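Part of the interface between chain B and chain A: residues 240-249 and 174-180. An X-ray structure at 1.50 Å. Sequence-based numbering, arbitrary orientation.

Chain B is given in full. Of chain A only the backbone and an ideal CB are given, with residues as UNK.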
# COMPACT_ATOMS: atom_id res chain seq x y z
N VAL B 240 -35.72 -15.61 -6.35
CA VAL B 240 -35.72 -15.20 -7.75
C VAL B 240 -35.01 -16.16 -8.71
O VAL B 240 -34.95 -15.89 -9.94
CB VAL B 240 -35.14 -13.80 -7.93
CG1 VAL B 240 -35.85 -12.78 -7.02
CG2 VAL B 240 -33.64 -13.77 -7.74
N MET B 241 -34.50 -17.29 -8.22
CA MET B 241 -33.80 -18.23 -9.11
C MET B 241 -34.66 -18.64 -10.29
O MET B 241 -34.18 -18.70 -11.43
CB MET B 241 -33.30 -19.43 -8.32
CG MET B 241 -32.17 -19.11 -7.40
SD MET B 241 -31.70 -20.57 -6.46
CE MET B 241 -29.98 -20.22 -6.22
N LYS B 242 -35.93 -18.89 -10.04
CA LYS B 242 -36.84 -19.31 -11.11
C LYS B 242 -36.93 -18.28 -12.24
O LYS B 242 -37.17 -18.63 -13.40
CB LYS B 242 -38.21 -19.62 -10.55
CG LYS B 242 -38.89 -18.42 -9.90
CD LYS B 242 -40.20 -18.89 -9.27
CE LYS B 242 -40.95 -17.81 -8.59
NZ LYS B 242 -40.22 -17.17 -7.47
N SER B 243 -36.70 -17.01 -11.91
CA SER B 243 -36.82 -15.92 -12.86
C SER B 243 -35.57 -15.69 -13.69
O SER B 243 -35.60 -14.87 -14.63
CB SER B 243 -37.22 -14.63 -12.15
OG SER B 243 -38.58 -14.81 -11.73
N ILE B 244 -34.49 -16.43 -13.42
CA ILE B 244 -33.31 -16.38 -14.27
C ILE B 244 -32.97 -17.75 -14.88
O ILE B 244 -31.91 -17.91 -15.49
CB ILE B 244 -32.11 -15.72 -13.59
CG1 ILE B 244 -31.73 -16.47 -12.32
CG2 ILE B 244 -32.42 -14.21 -13.31
CD1 ILE B 244 -30.32 -16.15 -11.86
N LYS B 245 -33.90 -18.71 -14.75
CA LYS B 245 -33.65 -20.04 -15.33
C LYS B 245 -33.64 -19.99 -16.86
O LYS B 245 -33.10 -20.91 -17.50
CB LYS B 245 -34.68 -21.06 -14.83
CG LYS B 245 -34.44 -21.52 -13.41
CD LYS B 245 -33.25 -22.50 -13.30
CE LYS B 245 -33.02 -22.93 -11.86
NZ LYS B 245 -33.34 -21.84 -10.89
N TYR B 246 -34.17 -18.93 -17.45
CA TYR B 246 -34.01 -18.73 -18.89
C TYR B 246 -32.54 -18.74 -19.35
O TYR B 246 -32.24 -19.06 -20.49
CB TYR B 246 -34.70 -17.44 -19.35
CG TYR B 246 -34.05 -16.17 -18.92
CD1 TYR B 246 -34.51 -15.45 -17.82
CD2 TYR B 246 -32.98 -15.64 -19.64
CE1 TYR B 246 -33.91 -14.28 -17.41
CE2 TYR B 246 -32.37 -14.45 -19.23
CZ TYR B 246 -32.84 -13.77 -18.12
OH TYR B 246 -32.24 -12.58 -17.76
N LEU B 247 -31.60 -18.44 -18.43
CA LEU B 247 -30.20 -18.45 -18.79
C LEU B 247 -29.64 -19.85 -19.03
O LEU B 247 -28.59 -20.00 -19.64
CB LEU B 247 -29.36 -17.73 -17.72
CG LEU B 247 -29.59 -16.22 -17.64
CD1 LEU B 247 -28.89 -15.64 -16.41
CD2 LEU B 247 -29.09 -15.50 -18.90
N GLU B 248 -30.36 -20.86 -18.56
CA GLU B 248 -29.97 -22.26 -18.71
C GLU B 248 -30.40 -22.82 -20.08
O GLU B 248 -29.93 -23.92 -20.46
CB GLU B 248 -30.61 -23.11 -17.63
CG GLU B 248 -30.25 -22.68 -16.22
CD GLU B 248 -30.59 -23.73 -15.18
OE1 GLU B 248 -31.43 -24.62 -15.47
OE2 GLU B 248 -30.05 -23.69 -14.05
N ASP B 249 -31.27 -22.11 -20.79
CA ASP B 249 -31.90 -22.62 -22.04
C ASP B 249 -30.87 -22.66 -23.16
O ASP B 249 -30.18 -21.68 -23.41
CB ASP B 249 -33.06 -21.73 -22.48
CG ASP B 249 -34.25 -21.76 -21.53
OD1 ASP B 249 -34.30 -22.64 -20.64
OD2 ASP B 249 -35.16 -20.90 -21.69
N UNK A 174 -22.73 -26.22 -20.20
CA UNK A 174 -24.00 -25.56 -20.12
C UNK A 174 -23.84 -24.44 -19.11
O UNK A 174 -22.75 -24.18 -18.62
CB UNK A 174 -25.12 -26.53 -19.74
N UNK A 175 -24.97 -23.81 -18.84
CA UNK A 175 -25.08 -22.72 -17.85
C UNK A 175 -26.06 -23.19 -16.80
O UNK A 175 -27.17 -23.64 -17.12
CB UNK A 175 -25.53 -21.40 -18.48
N UNK A 176 -25.67 -23.02 -15.53
CA UNK A 176 -26.50 -23.35 -14.39
C UNK A 176 -26.70 -22.14 -13.48
O UNK A 176 -25.75 -21.44 -13.17
CB UNK A 176 -25.88 -24.51 -13.60
N UNK A 177 -27.93 -21.98 -13.05
CA UNK A 177 -28.28 -21.08 -11.95
C UNK A 177 -27.87 -21.78 -10.65
O UNK A 177 -28.23 -22.93 -10.42
CB UNK A 177 -29.77 -20.73 -11.96
N UNK A 178 -27.11 -21.07 -9.81
CA UNK A 178 -26.44 -21.66 -8.65
C UNK A 178 -26.67 -20.77 -7.39
O UNK A 178 -27.04 -19.59 -7.50
CB UNK A 178 -24.95 -21.82 -8.93
N UNK A 179 -26.49 -21.38 -6.22
CA UNK A 179 -26.36 -20.63 -4.98
C UNK A 179 -24.90 -20.39 -4.62
O UNK A 179 -24.00 -21.11 -5.04
CB UNK A 179 -27.07 -21.37 -3.84
N UNK A 180 -24.67 -19.40 -3.75
CA UNK A 180 -23.36 -19.16 -3.18
C UNK A 180 -22.98 -20.37 -2.31
O UNK A 180 -23.67 -20.70 -1.37
CB UNK A 180 -23.35 -17.86 -2.37

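At 174, nothing of chain B lies within 5.5 Å of the ideal CB, so this contact sets no demand on size or polarity. Its phi/psi of 162/-175, however, has a positive phi that L-residues with a CB seldom adopt, and this favours glycine. The deposited residue is Gly A174.

At 175 the backbone is extended (-119/133), and CA-to-CB runs sideways to chain B. The ideal CB sits 3.6 Å from Leu B247 O and 4.5 Å from Glu B248 CA. A beta-branched or other medium apolar residue suits such a strand. The residue is Ile A175, whose CG2 comes 4.4 Å from Leu B247 CB. Its backbone works as well: a water accepts from Ile A175 N (3.0 Å) and donates to Glu B248 O (2.8 Å), while Ile A175 O receives a CA-H...O contact from Glu B248 CA at 3.5 Å.

At 176 the strand turns its CB away from chain B, and the nearest atom to the ideal CB is Glu B248 OE2, at 4.3 Å. Many side chains would fit, long polar ones among them. Lys A176 is found; Lys A176 NZ stays 5.2 Å from Glu B248 OE2, too far for a salt bridge.

Position 177 is the one whose CA-to-CB points toward chain B. Its ideal CB lies 3.6 Å from Glu B248 OE2, 3.9 Å from Lys B245 NZ and 4.6 Å from Ile B244 CD1, with Met B241 also near. A compact apolar side chain fits, valine or isoleucine especially given the extended backbone; threonine is conceivable beside the polar groups. Val A177, chi1 t, is the residue of its stretch most covered by chain B. CG1 meets Met B241 CG at 3.9 Å and Ile B244 CD1 at 4.0 Å, while CG2 rests 3.6 Å from Ile B244 O. The charge is answered by backbone: Val A177 N donates to Glu B248 OE2 at 2.9 Å, nearly straight at 170°, and a water donates to both that oxygen and Val A177 O.

At 178 CB points away, so chain B leaves the choice open. It is Thr A178, whose OG1 bonds elsewhere in the structure; its carbonyl O touches Met B241 CE at 3.3 Å.

The CB of 179 stands sideways, 3.9 Å from Met B241 CE. A side chain with an aliphatic base suits. Arg A179 packs its CB there and leads its end away.

Position 180 lies out of reach of this stretch, which sets no demand on it; it is Gln A180, bonded elsewhere in the structure.

Chain A, residues 174-180: GIKVTRQ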
# COMPACT_ATOMS: atom_id res chain seq x y z
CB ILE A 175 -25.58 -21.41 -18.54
CG1 ILE A 175 -24.62 -20.97 -19.67
CG2 ILE A 175 -25.81 -20.25 -17.51
CD1 ILE A 175 -25.12 -19.79 -20.47
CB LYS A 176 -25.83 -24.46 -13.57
CG LYS A 176 -25.79 -25.82 -14.29
CD LYS A 176 -25.07 -26.85 -13.47
CE LYS A 176 -25.90 -27.31 -12.29
NZ LYS A 176 -27.25 -27.87 -12.64
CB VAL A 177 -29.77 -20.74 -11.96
CG1 VAL A 177 -30.18 -19.95 -10.68
CG2 VAL A 177 -30.14 -20.02 -13.25
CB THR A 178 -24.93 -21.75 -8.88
OG1 THR A 178 -24.42 -20.44 -9.13
CG2 THR A 178 -24.58 -22.70 -10.05
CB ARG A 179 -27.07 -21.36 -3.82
CG ARG A 179 -26.47 -22.68 -3.39
CD ARG A 179 -27.21 -23.28 -2.21
NE ARG A 179 -26.54 -24.50 -1.74
CZ ARG A 179 -26.74 -25.70 -2.21
NH1 ARG A 179 -27.56 -25.87 -3.24
NH2 ARG A 179 -26.06 -26.74 -1.67
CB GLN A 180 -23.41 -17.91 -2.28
CG GLN A 180 -22.08 -17.53 -1.62
CD GLN A 180 -22.27 -16.41 -0.64
OE1 GLN A 180 -23.30 -16.31 -0.01
NE2 GLN A 180 -21.25 -15.59 -0.49
O HOH W 1 -27.18 -24.55 -20.66
O HOH W 2 -29.72 -25.09 -11.49
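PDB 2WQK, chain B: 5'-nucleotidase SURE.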